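Local coordinates for Lmo0812 protein (Listeria monocytogenes serovar 1/2a, PDB 4YF1) that is a putative pyrophosphohydrolase of the HD-domain superfamily, to which guanosine-3',5'-bis(diphosphate) 3'-diphosphatase activity is tentatively assigned, at residues L93-R98 and Y147-W152; G156-M161 and E176-V181. One frame throughout, in Å; residues are numbered along the deposited sequence.

Contact 1. Residues L93-R98 and Y147-W152; sequences LSWEER and YDLQKW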
ATOM      1  N   LEU A  93      18.248 -17.708   6.345  1.00 31.78           N
ATOM      2  CA  LEU A  93      18.164 -18.521   7.565  1.00 29.51           C
ATOM      3  C   LEU A  93      17.121 -19.620   7.421  1.00 27.89           C
ATOM      4  O   LEU A  93      16.194 -19.498   6.625  1.00 26.68           O
ATOM      5  CB  LEU A  93      17.797 -17.638   8.739  1.00 28.61           C
ATOM      6  CG  LEU A  93      18.743 -16.451   8.973  1.00 29.49           C
ATOM      7  CD1 LEU A  93      18.270 -15.547  10.106  1.00 29.00           C
ATOM      8  CD2 LEU A  93      20.164 -16.930   9.219  1.00 30.97           C
ATOM      9  N   SER A  94      17.268 -20.683   8.205  1.00 27.15           N
ATOM     10  CA  SER A  94      16.314 -21.807   8.150  1.00 26.04           C
ATOM     11  C   SER A  94      14.916 -21.339   8.619  1.00 23.67           C
ATOM     12  O   SER A  94      14.784 -20.295   9.304  1.00 22.41           O
ATOM     13  CB  SER A  94      16.784 -22.956   9.036  1.00 27.12           C
ATOM     14  OG  SER A  94      16.619 -22.645  10.413  1.00 26.30           O
ATOM     15  N   TRP A  95      13.891 -22.093   8.252  1.00 22.32           N
ATOM     16  CA  TRP A  95      12.510 -21.785   8.622  1.00 20.84           C
ATOM     17  C   TRP A  95      12.376 -21.694  10.126  1.00 20.96           C
ATOM     18  O   TRP A  95      11.870 -20.687  10.655  1.00 20.02           O
ATOM     19  CB  TRP A  95      11.554 -22.852   8.067  1.00 20.78           C
ATOM     20  CG  TRP A  95      10.026 -22.550   8.159  1.00 19.41           C
ATOM     21  CD1 TRP A  95       9.219 -22.038   7.162  1.00 19.22           C
ATOM     22  CD2 TRP A  95       9.165 -22.829   9.258  1.00 18.87           C
ATOM     23  NE1 TRP A  95       7.915 -22.021   7.574  1.00 19.13           N
ATOM     24  CE2 TRP A  95       7.856 -22.469   8.869  1.00 18.96           C
ATOM     25  CE3 TRP A  95       9.372 -23.325  10.550  1.00 18.83           C
ATOM     26  CZ2 TRP A  95       6.757 -22.592   9.737  1.00 19.25           C
ATOM     27  CZ3 TRP A  95       8.269 -23.469  11.409  1.00 19.07           C
ATOM     28  CH2 TRP A  95       6.991 -23.122  11.000  1.00 19.28           C
ATOM     29  N   GLU A  96      12.898 -22.686  10.839  1.00 22.27           N
ATOM     30  CA  GLU A  96      12.827 -22.657  12.317  1.00 22.85           C
ATOM     31  C   GLU A  96      13.490 -21.379  12.929  1.00 22.13           C
ATOM     32  O   GLU A  96      12.973 -20.804  13.896  1.00 20.16           O
ATOM     33  CB  GLU A  96      13.472 -23.891  12.886  1.00 25.31           C
ATOM     34  CG  GLU A  96      12.629 -25.141  12.723  1.00 26.96           C
ATOM     35  CD  GLU A  96      13.434 -26.387  13.026  1.00 28.82           C
ATOM     36  OE1 GLU A  96      14.378 -26.669  12.261  1.00 29.27           O
ATOM     37  OE2 GLU A  96      13.145 -27.053  14.032  1.00 30.48           O
ATOM     38  N   GLU A  97      14.600 -20.951  12.345  1.00 22.95           N
ATOM     39  CA  GLU A  97      15.308 -19.790  12.870  1.00 24.33           C
ATOM     40  C   GLU A  97      14.521 -18.514  12.538  1.00 21.97           C
ATOM     41  O   GLU A  97      14.376 -17.643  13.390  1.00 22.43           O
ATOM     42  CB  GLU A  97      16.776 -19.751  12.395  1.00 27.55           C
ATOM     43  CG  GLU A  97      17.620 -20.854  13.051  1.00 32.07           C
ATOM     44  CD  GLU A  97      19.100 -20.852  12.668  1.00 37.69           C
ATOM     45  OE1 GLU A  97      19.612 -19.891  12.041  1.00 39.53           O
ATOM     46  OE2 GLU A  97      19.777 -21.858  12.998  1.00 45.42           O
ATOM     47  N   ARG A  98      14.023 -18.408  11.307  1.00 21.32           N
ATOM     48  CA  ARG A  98      13.232 -17.221  10.890  1.00 21.05           C
ATOM     49  C   ARG A  98      12.006 -17.076  11.769  1.00 19.86           C
ATOM     50  O   ARG A  98      11.636 -16.002  12.224  1.00 18.02           O
ATOM     51  CB  ARG A  98      12.812 -17.355   9.424  1.00 22.23           C
ATOM     52  CG  ARG A  98      13.964 -17.236   8.439  1.00 24.09           C
ATOM     53  CD  ARG A  98      13.548 -17.297   6.981  1.00 25.82           C
ATOM     54  NE  ARG A  98      13.408 -18.673   6.456  1.00 27.16           N
ATOM     55  CZ  ARG A  98      12.308 -19.232   5.949  1.00 28.93           C
ATOM     56  NH1 ARG A  98      12.372 -20.489   5.493  1.00 30.24           N
ATOM     57  NH2 ARG A  98      11.154 -18.582   5.843  1.00 29.69           N
ATOM     58  N   TYR A 147       2.486 -30.239  10.550  1.00 29.00           N
ATOM     59  CA  TYR A 147       1.610 -29.760  11.616  1.00 28.67           C
ATOM     60  C   TYR A 147       2.311 -29.270  12.895  1.00 27.75           C
ATOM     61  O   TYR A 147       1.980 -28.183  13.428  1.00 26.56           O
ATOM     62  CB  TYR A 147       0.641 -30.887  11.989  1.00 29.75           C
ATOM     63  CG  TYR A 147      -0.343 -30.532  13.085  1.00 29.53           C
ATOM     64  CD1 TYR A 147      -1.559 -29.943  12.778  1.00 29.87           C
ATOM     65  CD2 TYR A 147      -0.059 -30.806  14.423  1.00 30.12           C
ATOM     66  CE1 TYR A 147      -2.481 -29.625  13.770  1.00 30.21           C
ATOM     67  CE2 TYR A 147      -0.970 -30.495  15.429  1.00 30.24           C
ATOM     68  CZ  TYR A 147      -2.187 -29.912  15.092  1.00 30.51           C
ATOM     69  OH  TYR A 147      -3.110 -29.600  16.071  1.00 31.16           O
ATOM     70  N   ASP A 148       3.257 -30.060  13.395  1.00 27.42           N
ATOM     71  CA  ASP A 148       3.922 -29.733  14.648  1.00 27.73           C
ATOM     72  C   ASP A 148       4.586 -28.348  14.605  1.00 25.96           C
ATOM     73  O   ASP A 148       4.377 -27.517  15.519  1.00 26.13           O
ATOM     74  CB  ASP A 148       4.981 -30.775  14.989  1.00 28.45           C
ATOM     75  CG  ASP A 148       4.400 -32.161  15.205  1.00 30.96           C
ATOM     76  OD1 ASP A 148       3.182 -32.314  15.360  1.00 31.93           O
ATOM     77  OD2 ASP A 148       5.202 -33.105  15.244  1.00 33.28           O
ATOM     78  N   LEU A 149       5.331 -28.098  13.523  1.00 25.29           N
ATOM     79  CA  LEU A 149       6.050 -26.849  13.359  1.00 25.42           C
ATOM     80  C   LEU A 149       5.101 -25.665  13.192  1.00 23.93           C
ATOM     81  O   LEU A 149       5.337 -24.589  13.785  1.00 24.29           O
ATOM     82  CB  LEU A 149       7.041 -26.929  12.184  1.00 26.28           C
ATOM     83  CG  LEU A 149       8.399 -27.571  12.472  1.00 27.03           C
ATOM     84  CD1 LEU A 149       9.230 -27.613  11.192  1.00 27.97           C
ATOM     85  CD2 LEU A 149       9.159 -26.816  13.566  1.00 26.42           C
ATOM     86  N   GLN A 150       4.058 -25.839  12.385  1.00 23.88           N
ATOM     87  CA  GLN A 150       3.043 -24.794  12.211  1.00 23.99           C
ATOM     88  C   GLN A 150       2.295 -24.510  13.498  1.00 23.90           C
ATOM     89  O   GLN A 150       1.978 -23.345  13.794  1.00 22.60           O
ATOM     90  CB  GLN A 150       2.095 -25.094  11.056  1.00 24.58           C
ATOM     91  CG  GLN A 150       2.761 -24.925   9.702  1.00 25.36           C
ATOM     92  CD  GLN A 150       3.013 -23.479   9.316  1.00 25.73           C
ATOM     93  OE1 GLN A 150       2.802 -22.569  10.108  1.00 27.79           O
ATOM     94  NE2 GLN A 150       3.521 -23.267   8.118  1.00 25.96           N
ATOM     95  N   LYS A 151       2.036 -25.546  14.281  1.00 24.55           N
ATOM     96  CA  LYS A 151       1.419 -25.354  15.586  1.00 25.28           C
ATOM     97  C   LYS A 151       2.319 -24.588  16.537  1.00 24.30           C
ATOM     98  O   LYS A 151       1.872 -23.597  17.181  1.00 22.46           O
ATOM     99  CB  LYS A 151       1.081 -26.678  16.192  1.00 27.71           C
ATOM    100  CG  LYS A 151       0.474 -26.644  17.583  1.00 29.95           C
ATOM    101  CD  LYS A 151      -0.142 -28.025  17.834  1.00 33.22           C
ATOM    102  CE  LYS A 151      -0.724 -28.191  19.218  1.00 36.55           C
ATOM    103  NZ  LYS A 151       0.323 -28.501  20.228  1.00 39.35           N
ATOM    104  N   TRP A 152       3.595 -25.004  16.585  1.00 22.91           N
ATOM    105  CA  TRP A 152       4.575 -24.358  17.448  1.00 22.28           C
ATOM    106  C   TRP A 152       4.664 -22.870  17.111  1.00 20.76           C
ATOM    107  O   TRP A 152       4.717 -22.037  18.001  1.00 20.53           O
ATOM    108  CB  TRP A 152       5.954 -25.016  17.316  1.00 22.57           C
ATOM    109  CG  TRP A 152       7.103 -24.156  17.781  1.00 22.34           C
ATOM    110  CD1 TRP A 152       7.532 -23.955  19.065  1.00 22.65           C
ATOM    111  CD2 TRP A 152       7.953 -23.363  16.944  1.00 21.44           C
ATOM    112  NE1 TRP A 152       8.609 -23.091  19.065  1.00 21.91           N
ATOM    113  CE2 TRP A 152       8.878 -22.717  17.777  1.00 21.49           C
ATOM    114  CE3 TRP A 152       8.020 -23.146  15.565  1.00 21.24           C
ATOM    115  CZ2 TRP A 152       9.855 -21.865  17.279  1.00 21.61           C
ATOM    116  CZ3 TRP A 152       9.007 -22.305  15.061  1.00 21.78           C
ATOM    117  CH2 TRP A 152       9.911 -21.678  15.917  1.00 21.55           C
TER
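Trp95 carries this contact, driving the six-membered half of its indole against Leu149, Gln150 and Trp152. CG, anti to the backbone N (chi1 -170°), starts the indole off along the contact, and its six-membered ring makes the touch. Packing is closest along that rim. CH2 lies 3.6 Å from the backbone O of Leu149, which sits at the ring edge and in its plane, while CZ3 is 3.8 Å from Leu149 CB. On the other side of CH2, Trp95 CZ2 meets the amide of Gln150 at NE2 (3.7 Å); the side chains cross at about a right angle, with ring and amide planes 79° apart. The indoles of Trp95 and Trp152 run past each other in opposite senses, Trp95 CZ3 at the edge of Trp152, 3.9 Å from Trp152 CZ3. The arrangement joins the first turn of helix 95-108, N-capped by Ser94 OG accepting from Glu97 N, to the first turns of helix 147-160 within an all-helical HD-domain fold. Further out the packing thins. Glu96 is exposed and adds mainly its aliphatic part, CG touching Leu149 CD2 at 3.9 Å, while its backbone O lies 3.8 Å from CH2 of the likewise exposed Trp152. Lys99, one turn on, makes a cation-pi contact with Trp95 and also touches Trp152, continuing this surface patch along helix 95-108.

Contact 2. Residues G156-M161 and E176-V181; sequences GIKNNM and EYARLV
Tyr177 reaches across to Ile157, Lys158 and Met161, and most of the apolar contact gathers round its ring. Its CB already points at helix 147-160 and CG stands anti to the backbone N; CE2 meets Ile157 CG2 at 3.6 Å, and the two side chains cross at about a right angle. Val181, one turn further along the same helix, lays CG2 over one face of the ring, offset toward the rim, and its CG1 packs on the aliphatic chain of Lys158, 3.9 Å from CD. The methyl end of Met161, a selenomethionine, contributes CE, which touches Ala178 CB at 4.1 Å.

The Met-aromatic contact is oblique: SE of Met161 lies 5.2 Å from the centroid of the Tyr177 ring, 72° off its normal, with CD2 the closest ring atom.

The polar ends bond within helix 147-160. The phenol OH of Tyr177 passes Ile157 CB at 3.5 Å and hydrogen-bonds to Asn154 ND2, one turn earlier on that helix, so the tip of the ring is tied by a bond as well as packed; Lys158 N lies at the ring edge. Lys158 bends at its last torsion (chi4 -67°), bringing NZ into a hydrogen bond with Asn159 OD1 (2.7 Å), while Asn160 ND2 donates to Gly156 O over 2.8 Å, on a lone pair of that carbonyl.

The two helices form a steeply inclined antiparallel pair, their local axes 9.9 Å apart at closest approach and 138° between directions. Ile157, Asn160 and Met161 also touch helix 95-108, while Tyr177 and Leu180 touch helix 111-132, so this buried joint fastens the C-terminal helix 172-184 into the helical bundle.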
ATOM      1  N   GLY A 156       3.203 -19.832  19.279  1.00 20.08           N
ATOM      2  CA  GLY A 156       4.232 -18.880  19.723  1.00 19.67           C
ATOM      3  C   GLY A 156       3.801 -17.404  19.546  1.00 19.42           C
ATOM      4  O   GLY A 156       4.011 -16.568  20.457  1.00 18.94           O
ATOM      5  N   ILE A 157       3.234 -17.078  18.383  1.00 19.12           N
ATOM      6  CA  ILE A 157       2.745 -15.711  18.123  1.00 19.46           C
ATOM      7  C   ILE A 157       1.610 -15.426  19.107  1.00 20.09           C
ATOM      8  O   ILE A 157       1.639 -14.431  19.847  1.00 20.19           O
ATOM      9  CB  ILE A 157       2.236 -15.521  16.669  1.00 19.23           C
ATOM     10  CG1 ILE A 157       3.354 -15.770  15.619  1.00 19.22           C
ATOM     11  CG2 ILE A 157       1.657 -14.109  16.493  1.00 19.54           C
ATOM     12  CD1 ILE A 157       4.600 -14.943  15.808  1.00 18.98           C
ATOM     13  N   LYS A 158       0.626 -16.334  19.143  1.00 20.58           N
ATOM     14  CA  LYS A 158      -0.514 -16.161  20.031  1.00 22.14           C
ATOM     15  C   LYS A 158      -0.114 -15.952  21.495  1.00 22.32           C
ATOM     16  O   LYS A 158      -0.633 -15.032  22.163  1.00 21.40           O
ATOM     17  CB  LYS A 158      -1.535 -17.292  19.875  1.00 24.30           C
ATOM     18  CG  LYS A 158      -2.558 -17.358  20.992  1.00 27.16           C
ATOM     19  CD  LYS A 158      -3.393 -18.609  20.847  1.00 30.48           C
ATOM     20  CE  LYS A 158      -3.923 -19.070  22.188  1.00 34.02           C
ATOM     21  NZ  LYS A 158      -2.818 -19.549  23.083  1.00 34.76           N
ATOM     22  N   ASN A 159       0.833 -16.744  21.991  1.00 21.71           N
ATOM     23  CA  ASN A 159       1.241 -16.638  23.399  1.00 22.30           C
ATOM     24  C   ASN A 159       2.210 -15.517  23.732  1.00 21.28           C
ATOM     25  O   ASN A 159       2.491 -15.303  24.895  1.00 22.23           O
ATOM     26  CB  ASN A 159       1.804 -17.980  23.875  1.00 24.16           C
ATOM     27  CG  ASN A 159       0.732 -19.040  23.923  1.00 25.27           C
ATOM     28  OD1 ASN A 159      -0.435 -18.710  24.117  1.00 26.93           O
ATOM     29  ND2 ASN A 159       1.093 -20.293  23.704  1.00 27.10           N
ATOM     30  N   ASN A 160       2.711 -14.818  22.725  1.00 19.74           N
ATOM     31  CA  ASN A 160       3.667 -13.730  22.969  1.00 19.96           C
ATOM     32  C   ASN A 160       3.183 -12.354  22.512  1.00 19.81           C
ATOM     33  O   ASN A 160       3.679 -11.329  23.020  1.00 20.63           O
ATOM     34  CB  ASN A 160       5.008 -14.087  22.322  1.00 19.43           C
ATOM     35  CG  ASN A 160       5.773 -15.122  23.127  1.00 19.67           C
ATOM     36  OD1 ASN A 160       6.408 -14.794  24.119  1.00 20.27           O
ATOM     37  ND2 ASN A 160       5.697 -16.386  22.713  1.00 19.27           N
HETATM   38  N   MSE A 161       2.162 -12.321  21.656  1.00 19.44           N
HETATM   39  CA  MSE A 161       1.688 -11.034  21.082  1.00 19.63           C
HETATM   40  C   MSE A 161       1.212 -10.019  22.109  1.00 20.96           C
HETATM   41  O   MSE A 161       1.345  -8.810  21.872  1.00 21.22           O
HETATM   42  CB  MSE A 161       0.642 -11.259  20.003  1.00 19.11           C
HETATM   43  CG  MSE A 161      -0.635 -11.858  20.596  1.00 19.87           C
HETATM   44 SE   MSE A 161      -1.921 -12.307  19.198  1.00 19.80          SE
HETATM   45  CE  MSE A 161      -3.294 -12.942  20.419  1.00 20.40           C
ATOM     46  N   GLU A 176      -9.215 -12.343  17.369  1.00 25.24           N
ATOM     47  CA  GLU A 176      -9.624 -13.119  16.181  1.00 25.92           C
ATOM     48  C   GLU A 176      -8.505 -14.101  15.829  1.00 24.67           C
ATOM     49  O   GLU A 176      -8.761 -15.252  15.490  1.00 23.38           O
ATOM     50  CB  GLU A 176      -9.877 -12.291  14.923  1.00 27.97           C
ATOM     51  CG  GLU A 176     -11.020 -11.329  14.992  1.00 32.32           C
ATOM     52  CD  GLU A 176     -11.092 -10.451  13.757  1.00 36.19           C
ATOM     53  OE1 GLU A 176     -11.105 -11.013  12.626  1.00 37.30           O
ATOM     54  OE2 GLU A 176     -11.163  -9.208  13.942  1.00 37.13           O
ATOM     55  N   TYR A 177      -7.274 -13.621  15.873  1.00 22.55           N
ATOM     56  CA  TYR A 177      -6.141 -14.524  15.610  1.00 21.05           C
ATOM     57  C   TYR A 177      -6.069 -15.632  16.661  1.00 21.57           C
ATOM     58  O   TYR A 177      -5.862 -16.808  16.292  1.00 20.79           O
ATOM     59  CB  TYR A 177      -4.830 -13.780  15.542  1.00 20.53           C
ATOM     60  CG  TYR A 177      -3.634 -14.667  15.343  1.00 18.81           C
ATOM     61  CD1 TYR A 177      -3.409 -15.281  14.130  1.00 18.91           C
ATOM     62  CD2 TYR A 177      -2.728 -14.888  16.364  1.00 19.23           C
ATOM     63  CE1 TYR A 177      -2.299 -16.081  13.934  1.00 18.74           C
ATOM     64  CE2 TYR A 177      -1.605 -15.695  16.180  1.00 18.74           C
ATOM     65  CZ  TYR A 177      -1.409 -16.282  14.959  1.00 18.63           C
ATOM     66  OH  TYR A 177      -0.317 -17.065  14.749  1.00 19.40           O
ATOM     67  N   ALA A 178      -6.212 -15.284  17.937  1.00 20.96           N
ATOM     68  CA  ALA A 178      -6.196 -16.301  19.010  1.00 23.04           C
ATOM     69  C   ALA A 178      -7.250 -17.404  18.775  1.00 24.43           C
ATOM     70  O   ALA A 178      -6.923 -18.596  18.909  1.00 24.25           O
ATOM     71  CB  ALA A 178      -6.384 -15.677  20.369  1.00 23.93           C
ATOM     72  N   ARG A 179      -8.489 -17.011  18.425  1.00 24.71           N
ATOM     73  CA  ARG A 179      -9.561 -17.968  18.154  0.70 26.07           C
ATOM     74  C   ARG A 179      -9.215 -18.885  16.979  1.00 25.90           C
ATOM     75  O   ARG A 179      -9.472 -20.083  17.039  1.00 26.53           O
ATOM     76  CB  ARG A 179     -10.918 -17.281  17.919  0.70 27.62           C
ATOM     77  CG  ARG A 179     -11.518 -16.614  19.149  0.70 29.04           C
ATOM     78  CD  ARG A 179     -12.979 -16.192  18.927  0.70 31.28           C
ATOM     79  NE  ARG A 179     -13.190 -15.387  17.715  0.70 31.26           N
ATOM     80  CZ  ARG A 179     -13.099 -14.056  17.634  0.70 32.27           C
ATOM     81  NH1 ARG A 179     -12.776 -13.312  18.689  0.70 33.38           N
ATOM     82  NH2 ARG A 179     -13.313 -13.458  16.470  0.70 32.60           N
ATOM     83  N   LEU A 180      -8.646 -18.317  15.911  1.00 24.75           N
ATOM     84  CA  LEU A 180      -8.222 -19.129  14.776  1.00 25.63           C
ATOM     85  C   LEU A 180      -7.148 -20.151  15.146  1.00 26.06           C
ATOM     86  O   LEU A 180      -7.199 -21.309  14.673  1.00 27.14           O
ATOM     87  CB  LEU A 180      -7.722 -18.289  13.602  1.00 26.20           C
ATOM     88  CG  LEU A 180      -8.751 -17.843  12.600  1.00 28.94           C
ATOM     89  CD1 LEU A 180      -8.182 -16.799  11.680  1.00 29.66           C
ATOM     90  CD2 LEU A 180      -9.237 -19.038  11.799  1.00 30.37           C
ATOM     91  N   VAL A 181      -6.160 -19.738  15.952  1.00 25.24           N
ATOM     92  CA  VAL A 181      -5.098 -20.673  16.370  1.00 25.42           C
ATOM     93  C   VAL A 181      -5.688 -21.828  17.177  1.00 27.67           C
ATOM     94  O   VAL A 181      -5.330 -23.008  16.944  1.00 27.38           O
ATOM     95  CB  VAL A 181      -3.969 -19.941  17.121  1.00 25.40           C
ATOM     96  CG1 VAL A 181      -2.961 -20.909  17.739  1.00 25.22           C
ATOM     97  CG2 VAL A 181      -3.269 -18.995  16.158  1.00 24.27           C
TER

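In the fold
Contacts 1 and 2 lie in series along the chain, the first closing before the second opens, with centres 15 Å apart. Both use helix 147-160: its beginning meets the start of helix 95-108 in contact 1, and its far end meets helix 172-184 in contact 2. Apart from adjoining in sequence on that helix, their segments do not touch. Contact 1 spans 48 mostly helical residues and lies at the surface; contact 2 bridges a short connection and is buried. Helix 147-160 thus packs on helix 95-108 at one end and on the C-terminal helix at the other. Elsewhere, His35, His59, Asp60 and Asp120 converge in a pattern consistent with an HD-type metal site, with no metal bound to them here.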